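PDB 5JVK: T9SS C-terminal target domain-containing protein from Bacteroides cellulosilyticus, which probably hydrolyses O-glycosidic bonds as a family 39 glycoside hydrolase of a gut bacterium. Local coordinates for residues 313-316 against 317-321; 356-359 against 360-364; 272-276 against 277-281; 424-427 against 428-432; 408-411 against 412-416. One frame throughout, in Å; residues are numbered along the deposited sequence.

Interaction 1 of 5, residues 313-316 against 317-321; sequences PTVW and PYLKK
The ring of P317 rests on the preceding helical turn among P313, T314, V315 and W316. Having no N-H to give, P317 cannot make the usual bond to the carbonyl of P313; instead its CD faces P313 O at 3.2 Å, and CG lies nearly as near. The helix bends at this point. Y318 restores the pattern with a rather long bond, its N lying 3.3 Å from T314 O, while CB of Y318 brushes the same carbonyl. Its ring swings outward because CG stands anti to the backbone N (chi1 170°), and the hydroxyl is bound by the backbone carbonyl of G266. L319 is held more squarely, its N 3.0 Å from V315 O and almost in line with that carbonyl. One turn apart and pointing the same way, V315 and L319 lie side by side, with V315 CG1 3.8 Å from L319 CD1; L319 also packs on strands 284-287 and 335-341. K320 N then bonds W316 O at 3.2 Å, and the lysine amine reaches a salt bridge with E324. The indole of that same W316 turns to V338 on strand 335-341 and gives its NE1 hydrogen to S364 OG. The kinked helix 312-325 thus lies against strands 284-287 and 335-341 and belongs to the outer helical layer of the (beta/alpha)8 barrel.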
loop_
_atom_site.group_PDB
_atom_site.type_symbol
_atom_site.label_atom_id
_atom_site.label_comp_id
_atom_site.label_asym_id
_atom_site.label_seq_id
_atom_site.Cartn_x
_atom_site.Cartn_y
_atom_site.Cartn_z
ATOM N N PRO A 313 -2.531 -16.695 -3.504
ATOM C CA PRO A 313 -1.918 -17.860 -4.168
ATOM C C PRO A 313 -2.708 -18.466 -5.345
ATOM O O PRO A 313 -2.111 -19.135 -6.189
ATOM C CB PRO A 313 -1.784 -18.878 -3.031
ATOM C CG PRO A 313 -1.731 -18.053 -1.793
ATOM C CD PRO A 313 -2.667 -16.913 -2.053
ATOM N N THR A 314 -4.021 -18.241 -5.396
ATOM C CA THR A 314 -4.848 -18.690 -6.516
ATOM C C THR A 314 -4.968 -17.621 -7.595
ATOM O O THR A 314 -4.798 -17.914 -8.779
ATOM C CB THR A 314 -6.265 -19.066 -6.043
ATOM O OG1 THR A 314 -6.177 -20.072 -5.029
ATOM C CG2 THR A 314 -7.113 -19.589 -7.197
ATOM N N VAL A 315 -5.276 -16.393 -7.182
ATOM C CA VAL A 315 -5.548 -15.291 -8.114
ATOM C C VAL A 315 -4.302 -14.839 -8.895
ATOM O O VAL A 315 -4.394 -14.594 -10.102
ATOM C CB VAL A 315 -6.192 -14.081 -7.387
ATOM C CG1 VAL A 315 -6.307 -12.863 -8.304
ATOM C CG2 VAL A 315 -7.565 -14.454 -6.840
ATOM N N TRP A 316 -3.157 -14.729 -8.220
ATOM C CA TRP A 316 -1.941 -14.202 -8.861
ATOM C C TRP A 316 -1.489 -15.084 -10.048
ATOM O O TRP A 316 -1.336 -14.564 -11.155
ATOM C CB TRP A 316 -0.791 -13.956 -7.854
ATOM C CG TRP A 316 -0.686 -12.537 -7.286
ATOM C CD1 TRP A 316 0.442 -11.762 -7.242
ATOM C CD2 TRP A 316 -1.729 -11.748 -6.685
ATOM N NE1 TRP A 316 0.171 -10.550 -6.658
ATOM C CE2 TRP A 316 -1.150 -10.513 -6.303
ATOM C CE3 TRP A 316 -3.091 -11.962 -6.431
ATOM C CZ2 TRP A 316 -1.887 -9.495 -5.683
ATOM C CZ3 TRP A 316 -3.826 -10.944 -5.811
ATOM C CH2 TRP A 316 -3.217 -9.728 -5.445
ATOM N N PRO A 317 -1.305 -16.410 -9.837
ATOM C CA PRO A 317 -0.987 -17.295 -10.973
ATOM C C PRO A 317 -2.072 -17.391 -12.048
ATOM O O PRO A 317 -1.744 -17.581 -13.219
ATOM C CB PRO A 317 -0.796 -18.668 -10.314
ATOM C CG PRO A 317 -0.450 -18.366 -8.907
ATOM C CD PRO A 317 -1.275 -17.158 -8.566
ATOM N N TYR A 318 -3.339 -17.275 -11.651
ATOM C CA TYR A 318 -4.461 -17.345 -12.593
ATOM C C TYR A 318 -4.463 -16.181 -13.591
ATOM O O TYR A 318 -4.647 -16.401 -14.784
ATOM C CB TYR A 318 -5.803 -17.428 -11.845
ATOM C CG TYR A 318 -7.032 -17.271 -12.724
ATOM C CD1 TYR A 318 -7.448 -18.295 -13.584
ATOM C CD2 TYR A 318 -7.783 -16.098 -12.691
ATOM C CE1 TYR A 318 -8.576 -18.146 -14.385
ATOM C CE2 TYR A 318 -8.906 -15.940 -13.484
ATOM C CZ TYR A 318 -9.303 -16.960 -14.330
ATOM O OH TYR A 318 -10.428 -16.775 -15.111
ATOM N N LEU A 319 -4.258 -14.957 -13.111
ATOM C CA LEU A 319 -4.231 -13.784 -13.997
ATOM C C LEU A 319 -2.930 -13.671 -14.793
ATOM O O LEU A 319 -2.910 -13.056 -15.862
ATOM C CB LEU A 319 -4.482 -12.499 -13.206
ATOM C CG LEU A 319 -5.820 -12.434 -12.471
ATOM C CD1 LEU A 319 -5.915 -11.124 -11.711
ATOM C CD2 LEU A 319 -7.007 -12.596 -13.409
ATOM N N LYS A 320 -1.853 -14.250 -14.267
ATOM C CA LYS A 320 -0.587 -14.370 -14.993
ATOM C C LYS A 320 -0.770 -15.256 -16.226
ATOM O O LYS A 320 -0.330 -14.902 -17.319
ATOM C CB LYS A 320 0.489 -14.956 -14.077
ATOM C CG LYS A 320 1.913 -14.840 -14.590
ATOM C CD LYS A 320 2.878 -15.498 -13.613
ATOM C CE LYS A 320 4.315 -15.032 -13.805
ATOM N NZ LYS A 320 4.943 -15.591 -15.033
ATOM N N LYS A 321 -1.427 -16.401 -16.028
ATOM C CA LYS A 321 -1.785 -17.329 -17.109
ATOM C C LYS A 321 -2.609 -16.643 -18.207
ATOM O O LYS A 321 -2.308 -16.800 -19.389
ATOM C CB LYS A 321 -2.553 -18.526 -16.527
ATOM C CG LYS A 321 -2.989 -19.599 -17.521
ATOM C CD LYS A 321 -3.911 -20.615 -16.853
ATOM C CE LYS A 321 -4.684 -21.459 -17.858
ATOM N NZ LYS A 321 -3.830 -22.478 -18.533
#

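Interaction 2 of 5, residues 356-359 against 360-364; sequences YLAR and TYLLS
T360 and Y356 meet one turn apart on helix 350-366, the helical limb of a beta-alpha-beta crossover between strands 335-341 and 373-375 of the (beta/alpha)8 barrel. The tight part is a doubly used carbonyl. Y356 O takes the backbone N of T360 at 2.9 Å and the threonine hydroxyl at 2.7 Å, the two donors arriving from opposite faces of its plane. With OG1 beside its own backbone N (chi1 -66°), the hydroxyl is turned back toward the preceding turn and spends its hydrogen inside the helix. Beside it, L357 packs on Y361 at van der Waals distance: L357 CD2 lies in plane at the ring edge, 3.9 Å from Y361 CD2. The phenol hydroxyl is engaged beyond the helix by the carbonyl of V373.

Looser is the apolar pair of A358 CB and L362 CD1, 4.5 Å apart, although L362 CG lies only 3.2 Å from A358 O; L362 also packs on helix 403-415. The contact has no solvent side, for all the touching residues are buried. R359 heads away from the following turn beyond CB; its guanidinium forms a salt bridge with D297. Over one face of that flat group, offset toward the rim, sits Y356 CE1, 3.8 Å above the plane.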
loop_
_atom_site.group_PDB
_atom_site.type_symbol
_atom_site.label_atom_id
_atom_site.label_comp_id
_atom_site.label_asym_id
_atom_site.label_seq_id
_atom_site.Cartn_x
_atom_site.Cartn_y
_atom_site.Cartn_z
ATOM N N TYR A 356 -1.678 -8.884 7.730
ATOM C CA TYR A 356 -2.167 -9.130 6.370
ATOM C C TYR A 356 -1.503 -8.235 5.327
ATOM O O TYR A 356 -1.382 -8.635 4.168
ATOM C CB TYR A 356 -3.696 -9.001 6.296
ATOM C CG TYR A 356 -4.485 -9.969 7.177
ATOM C CD1 TYR A 356 -3.896 -11.113 7.742
ATOM C CD2 TYR A 356 -5.840 -9.753 7.421
ATOM C CE1 TYR A 356 -4.630 -11.983 8.535
ATOM C CE2 TYR A 356 -6.579 -10.627 8.209
ATOM C CZ TYR A 356 -5.967 -11.737 8.764
ATOM O OH TYR A 356 -6.690 -12.608 9.548
ATOM N N LEU A 357 -1.072 -7.040 5.732
ATOM C CA LEU A 357 -0.297 -6.163 4.848
ATOM C C LEU A 357 1.033 -6.814 4.472
ATOM O O LEU A 357 1.364 -6.911 3.294
ATOM C CB LEU A 357 -0.048 -4.801 5.502
ATOM C CG LEU A 357 0.599 -3.711 4.626
ATOM C CD1 LEU A 357 0.088 -2.336 5.031
ATOM C CD2 LEU A 357 2.124 -3.731 4.670
ATOM N N ALA A 358 1.787 -7.252 5.477
ATOM C CA ALA A 358 3.073 -7.916 5.249
ATOM C C ALA A 358 2.900 -9.178 4.418
ATOM O O ALA A 358 3.659 -9.416 3.477
ATOM C CB ALA A 358 3.739 -8.257 6.573
ATOM N N ARG A 359 1.892 -9.972 4.771
ATOM C CA ARG A 359 1.591 -11.218 4.067
ATOM C C ARG A 359 1.168 -11.009 2.613
ATOM O O ARG A 359 1.531 -11.809 1.747
ATOM C CB ARG A 359 0.552 -12.041 4.849
ATOM C CG ARG A 359 1.202 -12.815 5.979
ATOM C CD ARG A 359 0.301 -13.126 7.160
ATOM N NE ARG A 359 -0.822 -14.001 6.841
ATOM C CZ ARG A 359 -1.628 -14.560 7.745
ATOM N NH1 ARG A 359 -1.446 -14.362 9.053
ATOM N NH2 ARG A 359 -2.626 -15.338 7.344
ATOM N N THR A 360 0.427 -9.932 2.347
ATOM C CA THR A 360 0.062 -9.560 0.971
ATOM C C THR A 360 1.295 -9.352 0.090
ATOM O O THR A 360 1.385 -9.925 -0.995
ATOM C CB THR A 360 -0.810 -8.282 0.930
ATOM O OG1 THR A 360 -2.068 -8.549 1.552
ATOM C CG2 THR A 360 -1.062 -7.808 -0.504
ATOM N N TYR A 361 2.234 -8.537 0.559
ATOM C CA TYR A 361 3.424 -8.215 -0.235
ATOM C C TYR A 361 4.414 -9.380 -0.319
ATOM O O TYR A 361 5.076 -9.556 -1.345
ATOM C CB TYR A 361 4.093 -6.936 0.278
ATOM C CG TYR A 361 3.261 -5.704 0.001
ATOM C CD1 TYR A 361 3.041 -5.278 -1.306
ATOM C CD2 TYR A 361 2.678 -4.971 1.035
ATOM C CE1 TYR A 361 2.276 -4.156 -1.577
ATOM C CE2 TYR A 361 1.907 -3.844 0.774
ATOM C CZ TYR A 361 1.711 -3.441 -0.537
ATOM O OH TYR A 361 0.953 -2.330 -0.820
ATOM N N LEU A 362 4.494 -10.180 0.743
ATOM C CA LEU A 362 5.305 -11.399 0.731
ATOM C C LEU A 362 4.732 -12.449 -0.220
ATOM O O LEU A 362 5.476 -13.036 -1.008
ATOM C CB LEU A 362 5.455 -11.971 2.144
ATOM C CG LEU A 362 6.319 -11.122 3.084
ATOM C CD1 LEU A 362 6.067 -11.487 4.540
ATOM C CD2 LEU A 362 7.797 -11.249 2.749
ATOM N N LEU A 363 3.420 -12.675 -0.159
ATOM C CA LEU A 363 2.756 -13.590 -1.100
ATOM C C LEU A 363 2.720 -13.044 -2.538
ATOM O O LEU A 363 2.825 -13.815 -3.494
ATOM C CB LEU A 363 1.342 -13.939 -0.627
ATOM C CG LEU A 363 1.248 -14.806 0.633
ATOM C CD1 LEU A 363 -0.178 -14.823 1.165
ATOM C CD2 LEU A 363 1.732 -16.227 0.379
ATOM N N SER A 364 2.572 -11.728 -2.691
ATOM C CA SER A 364 2.594 -11.098 -4.020
ATOM C C SER A 364 3.936 -11.313 -4.730
ATOM O O SER A 364 3.966 -11.705 -5.896
ATOM C CB SER A 364 2.276 -9.606 -3.922
ATOM O OG SER A 364 2.433 -8.958 -5.171
#

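Interaction 3 of 5, residues 272-276 against 277-281; sequences PVLDA and GGVDF
L274 and V279 cross obliquely, one branch of the leucine coming up against the valine. L274 CD2 is 3.5 Å from V279 CG2 and just as near CB, so a single methyl group touches both the stem and a branch. The torsion of V279 explains the fit: CG2 stands anti to its backbone N (chi1 68°), which carries it toward the leucine and leaves CG1 wedged between the backbone N and the carbonyl carbon. V273 is oriented differently. Within this turn it meets main chain, its CG1 lying 4.1 Å from the CA of G278, a residue with no side chain to offer in return.

The reversal that lets L274 face V279 is fixed by two backbone bonds. G278 N reaches back to V273 O at 2.9 Å, while G277 N bonds L274 O at 3.0 Å from well above the carbonyl plane. G277 takes a positive phi (64°), which favours glycine. Farther along, the carboxylate of D280 bonds S329 OG, and V279 also packs on R328 and L334, tying the turn to the loop before strand 335-341. The two backbone bonds and the positive phi make a Schellman motif with G277 as the C-prime residue, ending helix 270-275 and sending the chain toward barrel strand 284-287.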
loop_
_atom_site.group_PDB
_atom_site.type_symbol
_atom_site.label_atom_id
_atom_site.label_comp_id
_atom_site.label_asym_id
_atom_site.label_seq_id
_atom_site.Cartn_x
_atom_site.Cartn_y
_atom_site.Cartn_z
ATOM N N PRO A 272 -14.353 -10.807 -20.886
ATOM C CA PRO A 272 -15.289 -10.287 -21.901
ATOM C C PRO A 272 -14.644 -9.372 -22.950
ATOM O O PRO A 272 -15.028 -9.416 -24.120
ATOM C CB PRO A 272 -16.306 -9.490 -21.076
ATOM C CG PRO A 272 -16.257 -10.080 -19.716
ATOM C CD PRO A 272 -14.875 -10.632 -19.516
ATOM N N VAL A 273 -13.680 -8.557 -22.520
ATOM C CA VAL A 273 -12.976 -7.620 -23.400
ATOM C C VAL A 273 -12.077 -8.367 -24.390
ATOM O O VAL A 273 -12.010 -7.993 -25.562
ATOM C CB VAL A 273 -12.155 -6.582 -22.589
ATOM C CG1 VAL A 273 -11.285 -5.715 -23.498
ATOM C CG2 VAL A 273 -13.077 -5.696 -21.756
ATOM N N LEU A 274 -11.393 -9.411 -23.921
ATOM C CA LEU A 274 -10.543 -10.237 -24.787
ATOM C C LEU A 274 -11.363 -11.050 -25.790
ATOM O O LEU A 274 -11.002 -11.127 -26.968
ATOM C CB LEU A 274 -9.658 -11.175 -23.957
ATOM C CG LEU A 274 -8.616 -10.516 -23.041
ATOM C CD1 LEU A 274 -8.033 -11.544 -22.085
ATOM C CD2 LEU A 274 -7.510 -9.834 -23.833
ATOM N N ASP A 275 -12.462 -11.645 -25.321
ATOM C CA ASP A 275 -13.372 -12.417 -26.183
ATOM C C ASP A 275 -14.055 -11.566 -27.264
ATOM O O ASP A 275 -14.454 -12.100 -28.299
ATOM C CB ASP A 275 -14.434 -13.158 -25.348
ATOM C CG ASP A 275 -13.850 -14.306 -24.514
ATOM O OD1 ASP A 275 -12.657 -14.655 -24.674
ATOM O OD2 ASP A 275 -14.602 -14.867 -23.688
ATOM N N ALA A 276 -14.177 -10.256 -27.023
ATOM C CA ALA A 276 -14.659 -9.295 -28.028
ATOM C C ALA A 276 -13.535 -8.643 -28.866
ATOM O O ALA A 276 -13.750 -7.584 -29.459
ATOM C CB ALA A 276 -15.494 -8.218 -27.345
ATOM N N GLY A 277 -12.354 -9.264 -28.919
ATOM C CA GLY A 277 -11.228 -8.762 -29.717
ATOM C C GLY A 277 -10.653 -7.415 -29.295
ATOM O O GLY A 277 -10.104 -6.691 -30.130
ATOM N N GLY A 278 -10.757 -7.087 -28.006
ATOM C CA GLY A 278 -10.331 -5.780 -27.483
ATOM C C GLY A 278 -8.936 -5.707 -26.873
ATOM O O GLY A 278 -8.563 -4.666 -26.333
ATOM N N VAL A 279 -8.165 -6.793 -26.965
ATOM C CA VAL A 279 -6.840 -6.896 -26.326
ATOM C C VAL A 279 -5.863 -5.749 -26.648
ATOM O O VAL A 279 -5.115 -5.314 -25.764
ATOM C CB VAL A 279 -6.166 -8.267 -26.632
ATOM C CG1 VAL A 279 -5.779 -8.399 -28.103
ATOM C CG2 VAL A 279 -4.955 -8.497 -25.734
ATOM N N ASP A 280 -5.883 -5.261 -27.890
ATOM C CA ASP A 280 -4.936 -4.226 -28.352
ATOM C C ASP A 280 -5.180 -2.826 -27.793
ATOM O O ASP A 280 -4.275 -1.990 -27.832
ATOM C CB ASP A 280 -4.927 -4.130 -29.884
ATOM C CG ASP A 280 -4.320 -5.345 -30.544
ATOM O OD1 ASP A 280 -3.225 -5.779 -30.125
ATOM O OD2 ASP A 280 -4.933 -5.864 -31.498
ATOM N N PHE A 281 -6.380 -2.567 -27.276
ATOM C CA PHE A 281 -6.752 -1.221 -26.820
ATOM C C PHE A 281 -6.363 -0.908 -25.365
ATOM O O PHE A 281 -6.843 0.077 -24.791
ATOM C CB PHE A 281 -8.247 -0.987 -27.082
ATOM C CG PHE A 281 -8.614 -1.113 -28.536
ATOM C CD1 PHE A 281 -8.413 -0.045 -29.412
ATOM C CD2 PHE A 281 -9.113 -2.307 -29.044
ATOM C CE1 PHE A 281 -8.727 -0.161 -30.760
ATOM C CE2 PHE A 281 -9.429 -2.430 -30.392
ATOM C CZ PHE A 281 -9.238 -1.356 -31.251
#

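Interaction 4 of 5, residues 424-427 against 428-432; sequences LLDG and VNKVL
V431 splits its two methyl groups between a pair of leucines: CG1 lies 3.8 Å from L424 CB, CG2 3.9 Å from L425 CB. The torsion of V431 (chi1 -177°) makes this division, setting CG1 anti to the backbone N and CG2 anti to the carbonyl carbon. L425 takes the extended first torsion too, and with chi2 at 65° its CD2 runs alongside N429, 3.7 Å from N429 CB. The amide oxygen of N429 bonds T447 OG1 on the next strand.

K430 owes its reach to a chain bent at chi2 (83°) and straight beyond. Folded back over the turn, it places NZ 3.0 Å from G427 O, in the plane of that carbonyl. D426 OD1 stays 4.2 Å from NZ, too far for a salt bridge, and instead accepts the N-H of G427 at 2.8 Å. Each charge has a firmer partner elsewhere, K430 with D297 and D426 with R366. The backbone angles of G427 call for glycine.

In the backbone, L425 and V431 form an antiparallel hydrogen-bonded pair, and V431 O receives L425 N together with a weak bond from L424 N. Two consecutive residues, L424 and L425, opposite V431 make a classic beta bulge, here beside the turn of the hairpin joining strands 419-425 and 429-436.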
loop_
_atom_site.group_PDB
_atom_site.type_symbol
_atom_site.label_atom_id
_atom_site.label_comp_id
_atom_site.label_asym_id
_atom_site.label_seq_id
_atom_site.Cartn_x
_atom_site.Cartn_y
_atom_site.Cartn_z
ATOM N N LEU A 424 9.862 -23.679 1.528
ATOM C CA LEU A 424 10.301 -24.681 2.512
ATOM C C LEU A 424 9.107 -25.388 3.157
ATOM O O LEU A 424 9.153 -26.595 3.386
ATOM C CB LEU A 424 11.188 -24.061 3.599
ATOM C CG LEU A 424 12.661 -23.809 3.242
ATOM C CD1 LEU A 424 12.808 -22.701 2.210
ATOM C CD2 LEU A 424 13.472 -23.469 4.486
ATOM N N LEU A 425 8.056 -24.626 3.460
ATOM C CA LEU A 425 6.828 -25.155 4.061
ATOM C C LEU A 425 5.628 -24.354 3.567
ATOM O O LEU A 425 5.727 -23.144 3.370
ATOM C CB LEU A 425 6.912 -25.083 5.589
ATOM C CG LEU A 425 5.744 -25.631 6.417
ATOM C CD1 LEU A 425 5.576 -27.134 6.238
ATOM C CD2 LEU A 425 5.950 -25.285 7.885
ATOM N N ASP A 426 4.500 -25.035 3.383
ATOM C CA ASP A 426 3.290 -24.432 2.832
ATOM C C ASP A 426 2.084 -24.908 3.639
ATOM O O ASP A 426 2.216 -25.781 4.498
ATOM C CB ASP A 426 3.152 -24.834 1.354
ATOM C CG ASP A 426 2.398 -23.808 0.516
ATOM O OD1 ASP A 426 1.647 -22.974 1.070
ATOM O OD2 ASP A 426 2.560 -23.844 -0.723
ATOM N N GLY A 427 0.923 -24.313 3.383
ATOM C CA GLY A 427 -0.327 -24.708 4.029
ATOM C C GLY A 427 -0.658 -23.804 5.202
ATOM O O GLY A 427 -0.581 -22.579 5.085
ATOM N N VAL A 428 -1.021 -24.414 6.328
ATOM C CA VAL A 428 -1.379 -23.691 7.552
ATOM C C VAL A 428 -0.225 -22.792 8.001
ATOM O O VAL A 428 -0.445 -21.632 8.359
ATOM C CB VAL A 428 -1.797 -24.670 8.680
ATOM C CG1 VAL A 428 -1.893 -23.978 10.036
ATOM C CG2 VAL A 428 -3.134 -25.314 8.341
ATOM N N ASN A 429 0.989 -23.340 7.977
ATOM C CA ASN A 429 2.219 -22.590 8.244
ATOM C C ASN A 429 2.974 -22.368 6.936
ATOM O O ASN A 429 2.902 -23.195 6.028
ATOM C CB ASN A 429 3.100 -23.354 9.235
ATOM C CG ASN A 429 2.384 -23.657 10.541
ATOM O OD1 ASN A 429 1.699 -22.801 11.096
ATOM N ND2 ASN A 429 2.535 -24.878 11.034
ATOM N N LYS A 430 3.691 -21.249 6.850
ATOM C CA LYS A 430 4.465 -20.882 5.663
ATOM C C LYS A 430 5.902 -20.628 6.059
ATOM O O LYS A 430 6.148 -19.931 7.035
ATOM C CB LYS A 430 3.915 -19.600 5.024
ATOM C CG LYS A 430 3.066 -19.789 3.779
ATOM C CD LYS A 430 1.627 -20.121 4.110
ATOM C CE LYS A 430 0.729 -19.884 2.912
ATOM N NZ LYS A 430 -0.680 -20.228 3.235
ATOM N N VAL A 431 6.839 -21.194 5.301
ATOM C CA VAL A 431 8.254 -20.821 5.371
ATOM C C VAL A 431 8.739 -20.644 3.933
ATOM O O VAL A 431 8.769 -21.607 3.166
ATOM C CB VAL A 431 9.115 -21.868 6.113
ATOM C CG1 VAL A 431 10.561 -21.388 6.223
ATOM C CG2 VAL A 431 8.551 -22.139 7.504
ATOM N N LEU A 432 9.101 -19.413 3.578
ATOM C CA LEU A 432 9.403 -19.038 2.197
ATOM C C LEU A 432 10.784 -18.404 2.127
ATOM O O LEU A 432 11.160 -17.657 3.024
ATOM C CB LEU A 432 8.367 -18.031 1.691
ATOM C CG LEU A 432 6.886 -18.323 1.935
ATOM C CD1 LEU A 432 6.048 -17.109 1.568
ATOM C CD2 LEU A 432 6.446 -19.546 1.147
#

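Interaction 5 of 5, residues 408-411 against 412-416; sequences AAVV and ASLLK
From A408 to L415 the backbone runs as regular helix, with A412 N bonded to A408 O, S413 N to A409 O, L414 N to V410 O and L415 N to V411 O. The third of these carbonyls carries an extra load. V410 O accepts L414 N at 3.2 Å and also the hydroxyl of S413, whose OG comes within 2.7 Å. That short bond depends on the serine torsion, which tucks OG between its own backbone N and carbonyl carbon (chi1 76°) and so turns it to the carbonyl three residues back.

Two apolar pairs then run along the helix, each one turn apart and pointing the same way. V410 CG1 touches L414 CD1 at 3.7 Å, and this pair faces Y495 of strand 494-498. V411 CG2 lies 3.9 Å from L415 CD1. A412, with little bulk, brings CB to 3.2 Å from A408 O.

At the end of the helix K416 takes a positive phi (49°). Its chain runs extended to a final bend at chi4 (80°), which sets NZ 3.2 Å from S413 O, nearly along the C=O axis, while its own carbonyl is held by R365. The whole forms the C-terminal end of helix 403-415, which follows the last barrel strand, 373-375, and is packed between helix 350-366 and the antiparallel sheet, joining a (beta/alpha)8 barrel to its beta domain.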
loop_
_atom_site.group_PDB
_atom_site.type_symbol
_atom_site.label_atom_id
_atom_site.label_comp_id
_atom_site.label_asym_id
_atom_site.label_seq_id
_atom_site.Cartn_x
_atom_site.Cartn_y
_atom_site.Cartn_z
ATOM N N ALA A 408 4.544 -2.394 7.263
ATOM C CA ALA A 408 4.887 -1.977 5.897
ATOM C C ALA A 408 6.363 -1.590 5.751
ATOM O O ALA A 408 7.031 -2.010 4.805
ATOM C CB ALA A 408 3.999 -0.821 5.458
ATOM N N ALA A 409 6.860 -0.783 6.684
ATOM C CA ALA A 409 8.262 -0.356 6.675
ATOM C C ALA A 409 9.214 -1.541 6.827
ATOM O O ALA A 409 10.222 -1.631 6.114
ATOM C CB ALA A 409 8.514 0.667 7.773
ATOM N N VAL A 410 8.882 -2.450 7.741
ATOM C CA VAL A 410 9.728 -3.611 8.015
ATOM C C VAL A 410 9.716 -4.586 6.830
ATOM O O VAL A 410 10.783 -5.015 6.381
ATOM C CB VAL A 410 9.329 -4.317 9.333
ATOM C CG1 VAL A 410 10.113 -5.612 9.529
ATOM C CG2 VAL A 410 9.546 -3.387 10.522
ATOM N N VAL A 411 8.529 -4.916 6.313
ATOM C CA VAL A 411 8.427 -5.848 5.179
ATOM C C VAL A 411 9.076 -5.285 3.903
ATOM O O VAL A 411 9.644 -6.039 3.115
ATOM C CB VAL A 411 6.967 -6.323 4.921
ATOM C CG1 VAL A 411 6.123 -5.248 4.247
ATOM C CG2 VAL A 411 6.958 -7.607 4.101
ATOM N N ALA A 412 8.994 -3.967 3.717
ATOM C CA ALA A 412 9.696 -3.282 2.631
ATOM C C ALA A 412 11.216 -3.398 2.762
ATOM O O ALA A 412 11.901 -3.657 1.772
ATOM C CB ALA A 412 9.297 -1.815 2.582
ATOM N N SER A 413 11.729 -3.205 3.981
ATOM C CA SER A 413 13.176 -3.263 4.247
ATOM C C SER A 413 13.800 -4.646 4.022
ATOM O O SER A 413 14.985 -4.747 3.704
ATOM C CB SER A 413 13.485 -2.798 5.676
ATOM O OG SER A 413 13.149 -3.793 6.626
ATOM N N LEU A 414 13.001 -5.697 4.199
ATOM C CA LEU A 414 13.454 -7.077 4.000
ATOM C C LEU A 414 13.276 -7.559 2.564
ATOM O O LEU A 414 14.202 -8.134 2.001
ATOM C CB LEU A 414 12.734 -8.014 4.972
ATOM C CG LEU A 414 13.349 -7.963 6.381
ATOM C CD1 LEU A 414 12.301 -7.858 7.482
ATOM C CD2 LEU A 414 14.261 -9.161 6.591
ATOM N N LEU A 415 12.092 -7.336 1.990
ATOM C CA LEU A 415 11.787 -7.737 0.600
ATOM C C LEU A 415 12.730 -7.113 -0.421
ATOM O O LEU A 415 13.265 -7.811 -1.281
ATOM C CB LEU A 415 10.349 -7.359 0.204
ATOM C CG LEU A 415 9.225 -8.350 0.515
ATOM C CD1 LEU A 415 7.867 -7.685 0.336
ATOM C CD2 LEU A 415 9.333 -9.588 -0.366
ATOM N N LYS A 416 12.909 -5.797 -0.317
ATOM C CA LYS A 416 13.664 -5.016 -1.295
ATOM C C LYS A 416 13.181 -5.366 -2.718
ATOM O O LYS A 416 11.986 -5.264 -2.991
ATOM C CB LYS A 416 15.176 -5.224 -1.106
ATOM C CG LYS A 416 15.731 -4.873 0.265
ATOM C CD LYS A 416 17.248 -5.014 0.252
ATOM C CE LYS A 416 17.891 -4.615 1.568
ATOM N NZ LYS A 416 17.791 -5.696 2.584
#

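Interactions 2 and 5 form the interior of this set: their helices pack directly on each other, with L362 CG 3.7 Å from V411 CG2, and both relieve a polar hydroxyl by bonding it to a carbonyl of the same helix. Interaction 1, partly buried, reaches interaction 2 through W316 and S364. Interactions 3 and 4 are more peripheral, their centres about 38 Å apart, and both depend on glycines where the chain reverses, one at a helix end and the other in a hairpin. Charge ties interaction 4 to interaction 2, since R359 and K430 share D297. The helices combine apolar packing with buried polar links, whereas the two turns add glycines at backbone angles that suit them.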